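Local coordinates for hypothetical protein Atu1913 (Agrobacterium tumefaciens str., PDB 2B1Y) that is of unknown function but belongs to the DUF1883 family and may act as a dimer that pairs beta-strands between its two copies, at the interface of chains A and B. Residues are numbered along the deposited sequence; one frame, centred on the assembly and turned at random. Chains: chain A/B, hypothetical protein Atu1913.

The interface of chains A and B. Residues chain A 63-66, 70-73; chain B 34-36.
The carbonyl oxygen of B:Met35 accepts a hydrogen bond from the backbone N of A:His72 (O to N 2.8 Å), and the bond is returned by the N of B:Met35 to the O of A:His72 at 2.9 Å. This reciprocal pair is the narrow ring of an antiparallel bridge that joins strand 69-76 of chain A to strand 30-36 of chain B. The register continues as A:Trp71 opposite B:Thr36 and A:Leu73 opposite B:Leu34, so one sheet runs across the two chains. Two-fold symmetry repeats the pairing with the chains exchanged; this would suit a strand-paired dimer, although the structure alone does not show that the dimer is the working form.

On one side of this sheet the A:Trp71 indole and the B:Leu34 side chain meet. The indole turns the outer rim of its six-membered ring to the partner strand: CE3 lies 3.3 Å from the O of B:Met35, and the N of B:Met35 sits at the ring edge, in plane. B:Leu34 holds CG anti to its backbone N (chi1 173°), which brings the branch point to 3.5 Å from CE3 of A:Trp71. From there its two methyls diverge. CD1 stays near A:Trp71 and the O of A:His72, whereas CD2 sits over one indole face, offset toward the rim, and reaches CG2 of A:Ile63 at 3.7 Å. The side chains of A:Ile63 and B:Leu34 run antiparallel alongside each other. A:Val65 places its CB over the same indole face, and its CG2 comes within 4.2 Å of the B:Leu34 CD2 methyl. Farther along, CG2 of B:Thr36 touches the indole corner at CH2.

The other side of the sheet carries A:His72 and B:Met35, a selenomethionine. A chi1 of 58° sets CG of B:Met35 on the side flanked by both its N and its carbonyl carbon, placing this methylene alongside CB of A:His72. The A:His72 imidazole instead extends toward B:Thr36, where its CD2 comes within 3.9 Å of the B:Thr36 carbonyl carbon C.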
loop_
_atom_site.group_PDB
_atom_site.type_symbol
_atom_site.label_atom_id
_atom_site.label_comp_id
_atom_site.label_asym_id
_atom_site.label_seq_id
_atom_site.Cartn_x
_atom_site.Cartn_y
_atom_site.Cartn_z
ATOM N N ILE A 63 -18.739 -11.808 -4.529
ATOM C CA ILE A 63 -17.632 -12.151 -3.652
ATOM C C ILE A 63 -18.305 -12.720 -2.405
ATOM O O ILE A 63 -19.235 -12.122 -1.877
ATOM C CB ILE A 63 -16.793 -10.907 -3.208
ATOM C CG1 ILE A 63 -16.194 -10.144 -4.388
ATOM C CG2 ILE A 63 -15.636 -11.338 -2.228
ATOM C CD1 ILE A 63 -15.264 -8.967 -3.963
ATOM N N ALA A 64 -17.858 -13.884 -1.942
ATOM C CA ALA A 64 -18.469 -14.500 -0.774
ATOM C C ALA A 64 -17.573 -14.221 0.424
ATOM O O ALA A 64 -16.345 -14.278 0.320
ATOM C CB ALA A 64 -18.623 -15.999 -0.992
ATOM N N VAL A 65 -18.182 -13.870 1.539
ATOM C CA VAL A 65 -17.435 -13.541 2.736
ATOM C C VAL A 65 -16.884 -14.887 3.254
ATOM O O VAL A 65 -17.641 -15.840 3.349
ATOM C CB VAL A 65 -18.383 -12.891 3.741
ATOM C CG1 VAL A 65 -17.773 -12.850 5.097
ATOM C CG2 VAL A 65 -18.829 -11.466 3.235
ATOM N N PRO A 66 -15.571 -14.986 3.517
ATOM C CA PRO A 66 -14.964 -16.283 3.920
ATOM C C PRO A 66 -15.100 -16.741 5.394
ATOM O O PRO A 66 -14.961 -17.946 5.678
ATOM C CB PRO A 66 -13.486 -16.068 3.616
ATOM C CG PRO A 66 -13.289 -14.574 3.911
ATOM C CD PRO A 66 -14.550 -13.926 3.363
ATOM N N HIS A 70 -16.605 -8.525 11.066
ATOM C CA HIS A 70 -16.991 -7.188 10.599
ATOM C C HIS A 70 -16.239 -6.975 9.292
ATOM O O HIS A 70 -15.015 -7.060 9.248
ATOM C CB HIS A 70 -16.513 -6.163 11.619
ATOM C CG HIS A 70 -17.038 -4.771 11.434
ATOM N ND1 HIS A 70 -17.277 -3.939 12.512
ATOM C CD2 HIS A 70 -17.322 -4.038 10.330
ATOM C CE1 HIS A 70 -17.707 -2.764 12.079
ATOM N NE2 HIS A 70 -17.743 -2.797 10.761
ATOM N N TRP A 71 -16.989 -6.677 8.236
ATOM C CA TRP A 71 -16.447 -6.570 6.867
ATOM C C TRP A 71 -16.602 -5.154 6.325
ATOM O O TRP A 71 -17.521 -4.432 6.703
ATOM C CB TRP A 71 -17.108 -7.599 5.925
ATOM C CG TRP A 71 -16.621 -8.997 6.213
ATOM C CD1 TRP A 71 -17.266 -9.951 6.950
ATOM C CD2 TRP A 71 -15.360 -9.565 5.825
ATOM N NE1 TRP A 71 -16.502 -11.088 7.016
ATOM C CE2 TRP A 71 -15.329 -10.888 6.331
ATOM C CE3 TRP A 71 -14.280 -9.106 5.052
ATOM C CZ2 TRP A 71 -14.247 -11.751 6.126
ATOM C CZ3 TRP A 71 -13.190 -9.953 4.859
ATOM C CH2 TRP A 71 -13.183 -11.268 5.399
ATOM N N HIS A 72 -15.668 -4.768 5.437
ATOM C CA HIS A 72 -15.684 -3.459 4.784
ATOM C C HIS A 72 -15.460 -3.697 3.297
ATOM O O HIS A 72 -14.673 -4.535 2.960
ATOM C CB HIS A 72 -14.523 -2.606 5.316
ATOM C CG HIS A 72 -14.664 -2.255 6.765
ATOM N ND1 HIS A 72 -15.269 -1.097 7.197
ATOM C CD2 HIS A 72 -14.356 -2.961 7.884
ATOM C CE1 HIS A 72 -15.265 -1.066 8.518
ATOM N NE2 HIS A 72 -14.745 -2.195 8.959
ATOM N N LEU A 73 -16.187 -2.996 2.433
ATOM C CA LEU A 73 -16.005 -3.161 0.998
ATOM C C LEU A 73 -15.508 -1.829 0.469
ATOM O O LEU A 73 -16.154 -0.782 0.707
ATOM C CB LEU A 73 -17.329 -3.525 0.322
ATOM C CG LEU A 73 -17.215 -3.616 -1.202
ATOM C CD1 LEU A 73 -16.375 -4.838 -1.514
ATOM C CD2 LEU A 73 -18.582 -3.683 -1.811
ATOM N N LEU B 34 -12.632 -6.498 -0.512
ATOM C CA LEU B 34 -13.378 -6.837 0.660
ATOM C C LEU B 34 -12.349 -7.107 1.772
ATOM O O LEU B 34 -11.422 -7.884 1.558
ATOM C CB LEU B 34 -14.179 -8.111 0.366
ATOM C CG LEU B 34 -14.894 -8.697 1.596
ATOM C CD1 LEU B 34 -16.036 -7.767 2.085
ATOM C CD2 LEU B 34 -15.419 -10.126 1.284
HETATM N N MSE B 35 -12.502 -6.483 2.935
HETATM C CA MSE B 35 -11.495 -6.607 3.995
HETATM C C MSE B 35 -12.084 -6.523 5.382
HETATM O O MSE B 35 -13.188 -6.010 5.582
HETATM C CB MSE B 35 -10.439 -5.497 3.820
HETATM C CG MSE B 35 -11.072 -4.087 3.856
HETATM SE SE MSE B 35 -9.778 -2.679 3.457
HETATM C CE MSE B 35 -9.773 -2.820 1.542
ATOM N N THR B 36 -11.307 -7.011 6.345
ATOM C CA THR B 36 -11.697 -7.010 7.739
ATOM C C THR B 36 -11.467 -5.598 8.272
ATOM O O THR B 36 -10.813 -4.755 7.609
ATOM C CB THR B 36 -10.842 -8.017 8.536
ATOM O OG1 THR B 36 -9.473 -7.593 8.496
ATOM C CG2 THR B 36 -10.970 -9.427 7.998
#